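Local coordinates for possible translation initiation inhibitor (Rhodopseudomonas palustris, PDB 3LME), which is of unknown function but belongs to the YjgF-like family of small alpha/beta proteins and assembles as a trimer, at residues R75-V80 / P105-Q110; A66-A71 / G124-P129; G36-T41 / I52-D57. The protein carries 1 engineered substitution. One frame throughout, in Å; residues are numbered along the deposited sequence.

Interaction 1 of 3, residues R75-V80 / P105-Q110; sequences RLTVFV and PRTVLQ. With SO4 (sulfate ion), chain N.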
ATOM      1  N   ARG A  75       8.859  -4.137   0.340  1.00 44.22           N
ATOM      2  CA  ARG A  75       8.163  -3.085  -0.404  1.00 44.92           C
ATOM      3  C   ARG A  75       8.337  -1.722   0.210  1.00 44.99           C
ATOM      4  O   ARG A  75       8.194  -1.566   1.421  1.00 45.22           O
ATOM      5  CB  ARG A  75       6.655  -3.364  -0.540  1.00 44.91           C
ATOM      6  CG  ARG A  75       5.946  -2.388  -1.466  1.00 44.68           C
ATOM      7  CD  ARG A  75       4.413  -2.459  -1.304  1.00 47.30           C
ATOM      8  NE  ARG A  75       3.885  -3.730  -1.783  1.00 45.99           N
ATOM      9  CZ  ARG A  75       3.899  -4.113  -3.056  1.00 45.62           C
ATOM     10  NH1 ARG A  75       3.424  -5.308  -3.397  1.00 46.03           N
ATOM     11  NH2 ARG A  75       4.400  -3.314  -3.983  1.00 44.71           N
ATOM     12  N   LEU A  76       8.600  -0.737  -0.643  1.00 44.70           N
ATOM     13  CA  LEU A  76       8.661   0.645  -0.225  1.00 44.74           C
ATOM     14  C   LEU A  76       7.652   1.436  -1.036  1.00 45.09           C
ATOM     15  O   LEU A  76       7.680   1.388  -2.264  1.00 45.99           O
ATOM     16  CB  LEU A  76      10.066   1.195  -0.460  1.00 44.72           C
ATOM     17  CG  LEU A  76      11.230   0.547   0.302  1.00 43.99           C
ATOM     18  CD1 LEU A  76      12.507   1.255  -0.037  1.00 42.11           C
ATOM     19  CD2 LEU A  76      10.994   0.627   1.791  1.00 42.77           C
ATOM     20  N   THR A  77       6.739   2.146  -0.375  1.00 44.87           N
ATOM     21  CA  THR A  77       5.836   3.031  -1.103  1.00 44.45           C
ATOM     22  C   THR A  77       6.152   4.464  -0.697  1.00 44.30           C
ATOM     23  O   THR A  77       5.883   4.883   0.419  1.00 43.73           O
ATOM     24  CB  THR A  77       4.335   2.651  -0.890  1.00 44.84           C
ATOM     25  OG1 THR A  77       4.187   1.216  -0.927  1.00 45.43           O
ATOM     26  CG2 THR A  77       3.448   3.271  -1.978  1.00 43.50           C
ATOM     27  N   VAL A  78       6.796   5.195  -1.589  1.00 44.46           N
ATOM     28  CA  VAL A  78       7.142   6.575  -1.301  1.00 44.60           C
ATOM     29  C   VAL A  78       6.089   7.496  -1.894  1.00 45.45           C
ATOM     30  O   VAL A  78       5.834   7.479  -3.109  1.00 45.72           O
ATOM     31  CB  VAL A  78       8.521   6.942  -1.845  1.00 44.43           C
ATOM     32  CG1 VAL A  78       9.064   8.189  -1.145  1.00 43.72           C
ATOM     33  CG2 VAL A  78       9.466   5.806  -1.638  1.00 43.51           C
ATOM     34  N   PHE A  79       5.446   8.266  -1.023  1.00 46.13           N
ATOM     35  CA  PHE A  79       4.558   9.343  -1.448  1.00 46.64           C
ATOM     36  C   PHE A  79       5.296  10.670  -1.296  1.00 46.94           C
ATOM     37  O   PHE A  79       5.817  11.001  -0.231  1.00 47.27           O
ATOM     38  CB  PHE A  79       3.287   9.352  -0.607  1.00 46.64           C
ATOM     39  CG  PHE A  79       2.665   7.999  -0.437  1.00 47.45           C
ATOM     40  CD1 PHE A  79       1.692   7.555  -1.320  1.00 46.29           C
ATOM     41  CD2 PHE A  79       3.048   7.169   0.610  1.00 48.86           C
ATOM     42  CE1 PHE A  79       1.110   6.303  -1.175  1.00 47.07           C
ATOM     43  CE2 PHE A  79       2.453   5.897   0.777  1.00 49.58           C
ATOM     44  CZ  PHE A  79       1.485   5.474  -0.129  1.00 49.66           C
ATOM     45  N   VAL A  80       5.359  11.416  -2.380  1.00 47.17           N
ATOM     46  CA  VAL A  80       5.981  12.710  -2.366  1.00 47.19           C
ATOM     47  C   VAL A  80       5.035  13.763  -2.957  1.00 48.05           C
ATOM     48  O   VAL A  80       3.950  13.471  -3.468  1.00 47.73           O
ATOM     49  CB  VAL A  80       7.329  12.717  -3.144  1.00 47.20           C
ATOM     50  CG1 VAL A  80       8.183  11.544  -2.747  1.00 45.99           C
ATOM     51  CG2 VAL A  80       7.086  12.719  -4.646  1.00 46.63           C
ATOM     52  N   PRO A 105      11.796  -3.646  -4.032  1.00 43.10           N
ATOM     53  CA  PRO A 105      10.712  -3.237  -4.901  1.00 42.55           C
ATOM     54  C   PRO A 105      10.104  -1.943  -4.361  1.00 42.86           C
ATOM     55  O   PRO A 105       9.985  -1.770  -3.154  1.00 42.32           O
ATOM     56  CB  PRO A 105       9.701  -4.374  -4.762  1.00 42.14           C
ATOM     57  CG  PRO A 105      10.473  -5.507  -4.234  1.00 42.60           C
ATOM     58  CD  PRO A 105      11.485  -4.909  -3.341  1.00 42.90           C
ATOM     59  N   ARG A 106       9.688  -1.053  -5.254  1.00 43.66           N
ATOM     60  CA  ARG A 106       9.438   0.308  -4.858  1.00 44.54           C
ATOM     61  C   ARG A 106       8.371   0.927  -5.727  1.00 45.49           C
ATOM     62  O   ARG A 106       8.319   0.669  -6.908  1.00 46.51           O
ATOM     63  CB  ARG A 106      10.744   1.103  -5.012  1.00 44.17           C
ATOM     64  CG  ARG A 106      10.597   2.589  -4.940  1.00 44.67           C
ATOM     65  CD  ARG A 106      11.899   3.291  -5.214  1.00 45.72           C
ATOM     66  NE  ARG A 106      12.039   3.755  -6.582  1.00 43.97           N
ATOM     67  CZ  ARG A 106      12.934   4.661  -6.943  1.00 45.55           C
ATOM     68  NH1 ARG A 106      13.034   5.046  -8.210  1.00 44.59           N
ATOM     69  NH2 ARG A 106      13.739   5.188  -6.024  1.00 47.22           N
ATOM     70  N   THR A 107       7.539   1.781  -5.148  1.00 46.29           N
ATOM     71  CA  THR A 107       6.617   2.576  -5.934  1.00 46.62           C
ATOM     72  C   THR A 107       6.622   4.034  -5.450  1.00 46.53           C
ATOM     73  O   THR A 107       6.482   4.268  -4.264  1.00 46.70           O
ATOM     74  CB  THR A 107       5.211   1.909  -5.980  1.00 46.38           C
ATOM     75  OG1 THR A 107       4.254   2.845  -6.456  1.00 47.10           O
ATOM     76  CG2 THR A 107       4.782   1.428  -4.615  1.00 47.95           C
ATOM     77  N   VAL A 108       6.827   4.989  -6.365  1.00 47.12           N
ATOM     78  CA  VAL A 108       6.885   6.434  -6.046  1.00 47.99           C
ATOM     79  C   VAL A 108       5.711   7.207  -6.678  1.00 48.71           C
ATOM     80  O   VAL A 108       5.634   7.336  -7.893  1.00 49.48           O
ATOM     81  CB  VAL A 108       8.248   7.106  -6.526  1.00 48.31           C
ATOM     82  CG1 VAL A 108       8.277   8.584  -6.217  1.00 46.82           C
ATOM     83  CG2 VAL A 108       9.489   6.450  -5.900  1.00 47.83           C
ATOM     84  N   LEU A 109       4.802   7.740  -5.868  1.00 49.55           N
ATOM     85  CA  LEU A 109       3.671   8.524  -6.424  1.00 50.26           C
ATOM     86  C   LEU A 109       3.662   9.948  -5.930  1.00 50.26           C
ATOM     87  O   LEU A 109       4.110  10.215  -4.817  1.00 50.27           O
ATOM     88  CB  LEU A 109       2.323   7.913  -6.056  1.00 50.09           C
ATOM     89  CG  LEU A 109       2.360   6.426  -5.769  1.00 51.50           C
ATOM     90  CD1 LEU A 109       1.551   6.196  -4.542  1.00 53.52           C
ATOM     91  CD2 LEU A 109       1.845   5.627  -6.939  1.00 51.77           C
ATOM     92  N   GLN A 110       3.141  10.852  -6.755  1.00 50.72           N
ATOM     93  CA  GLN A 110       2.873  12.214  -6.306  1.00 51.51           C
ATOM     94  C   GLN A 110       1.529  12.258  -5.610  1.00 52.30           C
ATOM     95  O   GLN A 110       0.623  11.501  -5.942  1.00 53.39           O
ATOM     96  CB  GLN A 110       2.898  13.190  -7.465  1.00 50.80           C
ATOM     97  CG  GLN A 110       2.998  14.633  -7.056  1.00 49.68           C
ATOM     98  CD  GLN A 110       3.150  15.541  -8.263  1.00 49.72           C
ATOM     99  OE1 GLN A 110       4.129  15.431  -9.017  1.00 48.78           O
ATOM    100  NE2 GLN A 110       2.167  16.433  -8.470  1.00 47.73           N
TER
HETATM  101  S   SO4 N  15       7.903   4.646  -9.971  0.50 54.84           S
HETATM  102  O1  SO4 N  15       6.870   4.669  -8.945  0.50 52.04           O
HETATM  103  O2  SO4 N  15       8.644   3.361  -9.913  0.50 55.12           O
HETATM  104  O3  SO4 N  15       7.305   4.846 -11.287  0.50 53.58           O
HETATM  105  O4  SO4 N  15       8.849   5.746  -9.749  0.50 54.91           O
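Thr77 and Thr107 stand side by side on one face of two parallel strands, their CG2 methyls 3.5 Å apart. The Thr107 methyl is set between its backbone N and carbonyl carbon, which brings it against the Thr77 side chain. Farther along this face Leu109 lies beside Phe79 and points the same way, its CD1 meeting the ring obliquely, 3.4 Å from CE1. These pairs form the compact side. The backbones are in continuous register, with Thr107 N bonding to Leu76 O at 2.9 Å and Val78 N to Thr107 O at 2.8 Å. On the other face Val78 CB and Val108 CG2 meet more widely, at 4.2 Å, yet are buried under the helices; the open side lies at the partly exposed Arg75, Arg106 and Gln110. Val108 CG2 lies over the rim of one face of the Arg106 guanidinium, whose NH2 bonds to Gln94 and Asn91. On the edge of 106-110 turned to the second subunit, which Arg106 and Gln110 also meet through backbone hydrogen bonds, Val108 N donates to sulfate O1 at 2.6 Å, an ion also held by His35 of that subunit. Arg75 reaches Thr125 of the same subunit. The pair belongs to a beta-alpha-beta unit: helix 83-98 joins the strands and packs on Leu76, Arg106 and Val108, helix 48-64 meets Leu76 and Val78, and strand 120-127 flanks 73-80 opposite 106-110.

Interaction 2 of 3, residues A66-A71 / G124-P129; sequences AGATKA and GTFYAP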
ATOM      1  N   ALA A  66      12.580  -3.975  15.324  1.00 51.00           N
ATOM      2  CA  ALA A  66      11.828  -5.214  15.272  1.00 50.49           C
ATOM      3  C   ALA A  66      12.678  -6.330  14.693  1.00 50.41           C
ATOM      4  O   ALA A  66      12.172  -7.414  14.432  1.00 50.57           O
ATOM      5  CB  ALA A  66      10.572  -5.036  14.468  1.00 50.84           C
ATOM      6  N   GLY A  67      13.965  -6.058  14.474  1.00 50.04           N
ATOM      7  CA  GLY A  67      14.910  -7.075  14.024  1.00 49.52           C
ATOM      8  C   GLY A  67      15.093  -7.155  12.519  1.00 50.11           C
ATOM      9  O   GLY A  67      15.726  -8.082  12.026  1.00 50.30           O
ATOM     10  N   ALA A  68      14.548  -6.194  11.774  1.00 50.15           N
ATOM     11  CA  ALA A  68      14.713  -6.172  10.336  1.00 49.97           C
ATOM     12  C   ALA A  68      15.767  -5.176   9.981  1.00 50.51           C
ATOM     13  O   ALA A  68      15.926  -4.164  10.656  1.00 51.11           O
ATOM     14  CB  ALA A  68      13.434  -5.802   9.675  1.00 50.06           C
ATOM     15  N   THR A  69      16.473  -5.450   8.900  1.00 50.83           N
ATOM     16  CA  THR A  69      17.477  -4.527   8.383  1.00 51.27           C
ATOM     17  C   THR A  69      17.000  -3.994   7.031  1.00 51.41           C
ATOM     18  O   THR A  69      15.992  -4.474   6.486  1.00 51.13           O
ATOM     19  CB  THR A  69      18.805  -5.255   8.159  1.00 51.09           C
ATOM     20  OG1 THR A  69      18.578  -6.386   7.305  1.00 52.13           O
ATOM     21  CG2 THR A  69      19.369  -5.741   9.477  1.00 51.29           C
ATOM     22  N   LYS A  70      17.748  -3.029   6.487  1.00 51.05           N
ATOM     23  CA  LYS A  70      17.495  -2.497   5.148  1.00 50.31           C
ATOM     24  C   LYS A  70      17.513  -3.569   4.054  1.00 50.07           C
ATOM     25  O   LYS A  70      16.972  -3.360   2.976  1.00 50.57           O
ATOM     26  CB  LYS A  70      18.537  -1.437   4.807  1.00 50.30           C
ATOM     27  CG  LYS A  70      19.763  -2.026   4.120  1.00 49.37           C
ATOM     28  CD  LYS A  70      20.937  -1.109   4.119  1.00 47.13           C
ATOM     29  CE  LYS A  70      22.062  -1.795   3.418  1.00 47.90           C
ATOM     30  NZ  LYS A  70      23.260  -0.942   3.410  1.00 49.13           N
ATOM     31  N   ALA A  71      18.151  -4.704   4.310  1.00 49.97           N
ATOM     32  CA  ALA A  71      18.270  -5.768   3.286  1.00 49.76           C
ATOM     33  C   ALA A  71      17.040  -6.704   3.316  1.00 49.38           C
ATOM     34  O   ALA A  71      16.883  -7.592   2.475  1.00 49.64           O
ATOM     35  CB  ALA A  71      19.602  -6.558   3.469  1.00 49.23           C
ATOM     36  N   GLY A 124       7.066   1.121   4.649  1.00 46.93           N
ATOM     37  CA  GLY A 124       8.045   0.075   4.503  1.00 45.10           C
ATOM     38  C   GLY A 124       7.497  -1.185   5.081  1.00 44.36           C
ATOM     39  O   GLY A 124       6.876  -1.151   6.139  1.00 44.66           O
ATOM     40  N   THR A 125       7.726  -2.287   4.368  1.00 43.59           N
ATOM     41  CA  THR A 125       7.349  -3.648   4.777  1.00 42.42           C
ATOM     42  C   THR A 125       8.570  -4.563   4.640  1.00 42.08           C
ATOM     43  O   THR A 125       9.241  -4.563   3.617  1.00 40.79           O
ATOM     44  CB  THR A 125       6.191  -4.154   3.912  1.00 42.16           C
ATOM     45  OG1 THR A 125       5.163  -3.168   3.926  1.00 42.56           O
ATOM     46  CG2 THR A 125       5.636  -5.476   4.423  1.00 40.69           C
ATOM     47  N   PHE A 126       8.871  -5.306   5.696  1.00 42.64           N
ATOM     48  CA  PHE A 126      10.107  -6.078   5.757  1.00 43.38           C
ATOM     49  C   PHE A 126       9.814  -7.554   6.047  1.00 45.06           C
ATOM     50  O   PHE A 126       8.821  -7.894   6.713  1.00 44.97           O
ATOM     51  CB  PHE A 126      11.035  -5.518   6.831  1.00 42.60           C
ATOM     52  CG  PHE A 126      11.467  -4.083   6.602  1.00 41.36           C
ATOM     53  CD1 PHE A 126      10.584  -3.019   6.810  1.00 40.82           C
ATOM     54  CD2 PHE A 126      12.763  -3.792   6.240  1.00 38.91           C
ATOM     55  CE1 PHE A 126      10.991  -1.710   6.611  1.00 40.27           C
ATOM     56  CE2 PHE A 126      13.178  -2.487   6.044  1.00 39.69           C
ATOM     57  CZ  PHE A 126      12.297  -1.440   6.222  1.00 40.00           C
ATOM     58  N   TYR A 127      10.685  -8.424   5.537  1.00 46.93           N
ATOM     59  CA  TYR A 127      10.626  -9.856   5.798  1.00 48.73           C
ATOM     60  C   TYR A 127      11.864 -10.187   6.548  1.00 50.53           C
ATOM     61  O   TYR A 127      12.948 -10.101   5.964  1.00 51.26           O
ATOM     62  CB  TYR A 127      10.692 -10.616   4.497  1.00 48.29           C
ATOM     63  CG  TYR A 127      10.650 -12.112   4.626  1.00 48.51           C
ATOM     64  CD1 TYR A 127       9.597 -12.748   5.288  1.00 50.00           C
ATOM     65  CD2 TYR A 127      11.627 -12.902   4.030  1.00 48.44           C
ATOM     66  CE1 TYR A 127       9.529 -14.139   5.383  1.00 50.24           C
ATOM     67  CE2 TYR A 127      11.577 -14.283   4.105  1.00 50.04           C
ATOM     68  CZ  TYR A 127      10.522 -14.904   4.792  1.00 51.02           C
ATOM     69  OH  TYR A 127      10.474 -16.280   4.879  1.00 48.20           O
ATOM     70  N   ALA A 128      11.722 -10.582   7.812  1.00 52.29           N
ATOM     71  CA  ALA A 128      12.873 -10.843   8.649  1.00 54.40           C
ATOM     72  C   ALA A 128      12.680 -12.077   9.527  1.00 56.38           C
ATOM     73  O   ALA A 128      12.493 -11.937  10.739  1.00 56.87           O
ATOM     74  CB  ALA A 128      13.133  -9.634   9.508  1.00 54.41           C
ATOM     75  N   PRO A 129      12.743 -13.296   8.942  1.00 58.16           N
ATOM     76  CA  PRO A 129      12.437 -14.520   9.707  1.00 59.18           C
ATOM     77  C   PRO A 129      13.208 -14.599  11.017  1.00 60.89           C
ATOM     78  O   PRO A 129      14.345 -14.147  11.079  1.00 61.13           O
ATOM     79  CB  PRO A 129      12.914 -15.633   8.783  1.00 58.79           C
ATOM     80  CG  PRO A 129      12.794 -15.090   7.456  1.00 58.61           C
ATOM     81  CD  PRO A 129      13.144 -13.618   7.561  1.00 57.98           C
TER
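Phe126 near the end of strand 120-127 and Ala128 just past it both turn their CB atoms toward Ala68 in the loop that follows helix 48-64. The Phe126 side chain can be followed outward. Its CB touches the Ala68 methyl at 3.7 Å. CG, placed anti to the carbonyl carbon and beside the backbone N (chi1 -61°), and CD2 are each about 4.0 Å from the same methyl, which meets the ring obliquely. From CD2 onward the partner changes from methyl to carbonyl: Thr69 O lies 3.3 Å from CD2 and 3.5 Å from CE2, at the ring edge and near its plane. An oxygen in that position faces the rim hydrogens, an arrangement that is probably favourable electrostatically although it is no hydrogen bond. Lys70 CA, 4.4 Å from CE2, continues the same edge. On the other edge CE1 comes back over its own strand, 4.0 Å from Gly124 CA. Leu60 and Ala63 of helix 48-64, with Val29 and Ile31 of strand 28-35, enclose the ring further. Two residues on, Ala128 CB meets the Ala68 methyl at 3.8 Å, so Ala68 touches both, and Gly67 O also lies against Ala128 CB. No hydrogen bond spans the two segments; what touches is apolar apart from the carbonyls of Gly67 and Thr69. The loop geometry is that of a Schellman motif: Gly67, with its phi of 93°, is the C-prime residue, Ala68 N returns to Ala63 O and Gly67 N to Glu64 O, ending the helix and turning the chain across Phe126 toward strand 73-80.

Interaction 3 of 3, residues G36-T41 / I52-D57; sequences GTDRVT and IRRMFD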
ATOM      1  N   GLY A  36      10.350  12.796   7.535  1.00 48.33           N
ATOM      2  CA  GLY A  36      11.664  13.338   7.896  1.00 47.73           C
ATOM      3  C   GLY A  36      11.668  14.237   9.114  1.00 47.77           C
ATOM      4  O   GLY A  36      12.268  15.316   9.093  1.00 47.54           O
ATOM      5  N   THR A  37      11.011  13.795  10.185  1.00 47.73           N
ATOM      6  CA  THR A  37      11.036  14.520  11.450  1.00 47.91           C
ATOM      7  C   THR A  37      12.185  14.044  12.322  1.00 48.07           C
ATOM      8  O   THR A  37      12.642  12.908  12.176  1.00 48.13           O
ATOM      9  CB  THR A  37       9.786  14.267  12.261  1.00 47.92           C
ATOM     10  OG1 THR A  37       9.636  12.855  12.426  1.00 47.02           O
ATOM     11  CG2 THR A  37       8.582  14.849  11.577  1.00 48.53           C
ATOM     12  N   ASP A  38      12.627  14.927  13.222  1.00 47.72           N
ATOM     13  CA  ASP A  38      13.608  14.626  14.249  1.00 47.73           C
ATOM     14  C   ASP A  38      12.897  13.876  15.338  1.00 46.93           C
ATOM     15  O   ASP A  38      11.892  14.353  15.840  1.00 46.63           O
ATOM     16  CB  ASP A  38      14.163  15.955  14.809  1.00 48.94           C
ATOM     17  CG  ASP A  38      15.140  15.778  16.000  1.00 51.08           C
ATOM     18  OD1 ASP A  38      14.873  14.972  16.926  1.00 52.44           O
ATOM     19  OD2 ASP A  38      16.177  16.486  16.002  1.00 53.10           O
ATOM     20  N   ARG A  39      13.442  12.733  15.741  1.00 46.94           N
ATOM     21  CA  ARG A  39      12.792  11.877  16.740  1.00 46.61           C
ATOM     22  C   ARG A  39      12.525  12.562  18.071  1.00 47.09           C
ATOM     23  O   ARG A  39      11.574  12.204  18.763  1.00 47.28           O
ATOM     24  CB  ARG A  39      13.524  10.536  16.944  1.00 46.35           C
ATOM     25  CG  ARG A  39      15.034  10.575  17.178  1.00 45.17           C
ATOM     26  CD  ARG A  39      15.531   9.252  17.804  1.00 44.34           C
ATOM     27  NE  ARG A  39      14.721   8.815  18.962  1.00 44.31           N
ATOM     28  CZ  ARG A  39      14.920   9.181  20.245  1.00 44.47           C
ATOM     29  NH1 ARG A  39      15.906  10.008  20.597  1.00 43.98           N
ATOM     30  NH2 ARG A  39      14.125   8.719  21.206  1.00 42.46           N
ATOM     31  N   VAL A  40      13.354  13.553  18.409  1.00 47.47           N
ATOM     32  CA  VAL A  40      13.334  14.200  19.731  1.00 47.58           C
ATOM     33  C   VAL A  40      12.273  15.288  19.778  1.00 48.17           C
ATOM     34  O   VAL A  40      11.396  15.257  20.629  1.00 48.69           O
ATOM     35  CB  VAL A  40      14.754  14.737  20.130  1.00 47.55           C
ATOM     36  CG1 VAL A  40      14.725  15.562  21.404  1.00 47.19           C
ATOM     37  CG2 VAL A  40      15.762  13.582  20.265  1.00 46.80           C
ATOM     38  N   THR A  41      12.335  16.231  18.845  1.00 49.06           N
ATOM     39  CA  THR A  41      11.421  17.373  18.824  1.00 50.02           C
ATOM     40  C   THR A  41      10.138  17.117  18.058  1.00 50.71           C
ATOM     41  O   THR A  41       9.116  17.788  18.305  1.00 51.37           O
ATOM     42  CB  THR A  41      12.059  18.582  18.169  1.00 50.26           C
ATOM     43  OG1 THR A  41      12.307  18.282  16.791  1.00 51.80           O
ATOM     44  CG2 THR A  41      13.397  18.954  18.856  1.00 50.60           C
ATOM     45  N   ILE A  52      14.625  13.745   3.321  1.00 44.87           N
ATOM     46  CA  ILE A  52      14.401  12.430   2.807  1.00 44.24           C
ATOM     47  C   ILE A  52      15.307  11.386   3.453  1.00 44.80           C
ATOM     48  O   ILE A  52      14.812  10.293   3.821  1.00 45.48           O
ATOM     49  CB  ILE A  52      14.524  12.429   1.296  1.00 44.22           C
ATOM     50  CG1 ILE A  52      13.228  12.974   0.697  1.00 43.05           C
ATOM     51  CG2 ILE A  52      14.781  11.013   0.782  1.00 43.54           C
ATOM     52  CD1 ILE A  52      13.385  13.515  -0.670  1.00 43.40           C
ATOM     53  N   ARG A  53      16.608  11.691   3.601  1.00 44.24           N
ATOM     54  CA  ARG A  53      17.527  10.781   4.328  1.00 43.79           C
ATOM     55  C   ARG A  53      16.949  10.474   5.723  1.00 43.01           C
ATOM     56  O   ARG A  53      16.895   9.312   6.149  1.00 42.64           O
ATOM     57  CB  ARG A  53      18.966  11.330   4.398  1.00 44.03           C
ATOM     58  CG  ARG A  53      19.977  10.488   5.215  1.00 45.94           C
ATOM     59  CD  ARG A  53      19.970   8.991   4.792  1.00 49.53           C
ATOM     60  NE  ARG A  53      20.904   8.077   5.500  1.00 49.61           N
ATOM     61  CZ  ARG A  53      22.164   7.829   5.124  1.00 48.19           C
ATOM     62  NH1 ARG A  53      22.670   8.455   4.077  1.00 46.33           N
ATOM     63  NH2 ARG A  53      22.921   6.963   5.799  1.00 47.51           N
ATOM     64  N   ARG A  54      16.448  11.509   6.384  1.00 41.92           N
ATOM     65  CA  ARG A  54      15.905  11.353   7.712  1.00 41.89           C
ATOM     66  C   ARG A  54      14.622  10.539   7.743  1.00 41.41           C
ATOM     67  O   ARG A  54      14.356   9.832   8.720  1.00 41.77           O
ATOM     68  CB  ARG A  54      15.674  12.716   8.352  1.00 42.39           C
ATOM     69  CG  ARG A  54      15.342  12.675   9.838  1.00 44.41           C
ATOM     70  CD  ARG A  54      16.522  12.142  10.567  1.00 50.01           C
ATOM     71  NE  ARG A  54      16.508  12.616  11.941  1.00 54.83           N
ATOM     72  CZ  ARG A  54      17.235  13.627  12.403  1.00 54.76           C
ATOM     73  NH1 ARG A  54      18.047  14.303  11.602  1.00 52.37           N
ATOM     74  NH2 ARG A  54      17.129  13.961  13.687  1.00 58.37           N
ATOM     75  N   MET A  55      13.811  10.657   6.695  1.00 41.11           N
ATOM     76  CA  MET A  55      12.622   9.820   6.534  1.00 40.09           C
ATOM     77  C   MET A  55      13.050   8.353   6.443  1.00 40.55           C
ATOM     78  O   MET A  55      12.514   7.496   7.160  1.00 40.02           O
ATOM     79  CB  MET A  55      11.846  10.246   5.299  1.00 39.56           C
ATOM     80  CG  MET A  55      10.639   9.375   4.923  1.00 37.05           C
ATOM     81  SD  MET A  55       9.894   9.994   3.400  1.00 31.06           S
ATOM     82  CE  MET A  55      11.132   9.464   2.193  1.00 29.07           C
ATOM     83  N   PHE A  56      14.055   8.075   5.607  1.00 41.17           N
ATOM     84  CA  PHE A  56      14.578   6.711   5.516  1.00 41.80           C
ATOM     85  C   PHE A  56      15.180   6.183   6.830  1.00 42.82           C
ATOM     86  O   PHE A  56      14.868   5.052   7.246  1.00 43.19           O
ATOM     87  CB  PHE A  56      15.571   6.600   4.389  1.00 41.32           C
ATOM     88  CG  PHE A  56      14.942   6.412   3.060  1.00 40.56           C
ATOM     89  CD1 PHE A  56      14.518   5.170   2.659  1.00 40.40           C
ATOM     90  CD2 PHE A  56      14.776   7.485   2.200  1.00 42.23           C
ATOM     91  CE1 PHE A  56      13.950   4.991   1.410  1.00 42.48           C
ATOM     92  CE2 PHE A  56      14.183   7.323   0.925  1.00 42.38           C
ATOM     93  CZ  PHE A  56      13.773   6.089   0.538  1.00 42.03           C
ATOM     94  N   ASP A  57      16.012   7.000   7.489  1.00 43.21           N
ATOM     95  CA  ASP A  57      16.583   6.630   8.775  1.00 43.73           C
ATOM     96  C   ASP A  57      15.475   6.362   9.824  1.00 43.96           C
ATOM     97  O   ASP A  57      15.536   5.355  10.548  1.00 44.87           O
ATOM     98  CB  ASP A  57      17.543   7.706   9.282  1.00 44.17           C
ATOM     99  CG  ASP A  57      18.845   7.829   8.446  1.00 47.26           C
ATOM    100  OD1 ASP A  57      19.217   6.928   7.645  1.00 49.35           O
ATOM    101  OD2 ASP A  57      19.529   8.862   8.627  1.00 49.82           O
TER
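Asp38 and Arg54 lie side by side and point the same way, an acid on the loop after strand 28-35 beside a base on helix 48-64. Their flat groups are not coplanar: the carboxylate and guanidinium planes stand 45° apart. NH2 is the part of the guanidinium that approaches, 3.6 Å from Asp38 OD2 and about as far from CG, which makes a long salt bridge rather than a paired, two-pronged one. The other carboxylate oxygen is engaged within the loop, where Val40 N donates to Asp38 OD1 at 2.6 Å and closes an Asx turn; a weaker bond from Thr41 N reaches the same oxygen. The turn probably helps to fix the carboxylate that Arg54 meets.

On the way there Arg54 passes Thr37: CG, anti to the backbone N (chi1 -169°), comes to 3.6 Å from Thr37 O, and a bend at chi2 (65°) sets the course of CD. The polar carbonyl thus touches the aliphatic part of the arginine as well as lying obliquely to its guanidinium. The backbones also touch: Gly36 CA is 3.6 Å from Met55 N, and Met55 CB lies 3.7 Å from Gly36 N. From there Met55 leads away from the loop. A separate salt bridge, Arg53 NE to Asp57 OD1 at 3.0 Å, spans one turn of the helix.

Around the contact, Gly36 is tied through its backbone to Val45, and Arg54 also packs on Val45. Helix 48-64 rests on strand 120-127, Met55 on Ala120 and Ile122, Phe56 on Ile122, while Ile52, Arg53 and Phe56 touch the neighbouring helix 83-98.

Overall arrangement
The three contacts are spaced round one sheet and the helix 48-64 lying on it, with centres 17 to 18 Å apart. Interactions 1 and 2 lie on the neighbouring strands 73-80 and 120-127 and meet directly, Arg75 O lying 3.1 Å from Thr125 N, a probable hydrogen bond. Interaction 1 reaches interaction 3 through the core, where Val78 CG1 is 4.1 Å from Met55 CE. Interactions 2 and 3 do not touch: the two contacts lie on opposite sides of the chain's centre, nearest atoms about 7 Å apart. The sulfate, probably from the crystallisation liquor, bridges Val108 and His35 of the second subunit, consistent with a pocket between subunits; there His35 leads into the copy of segment 36-41.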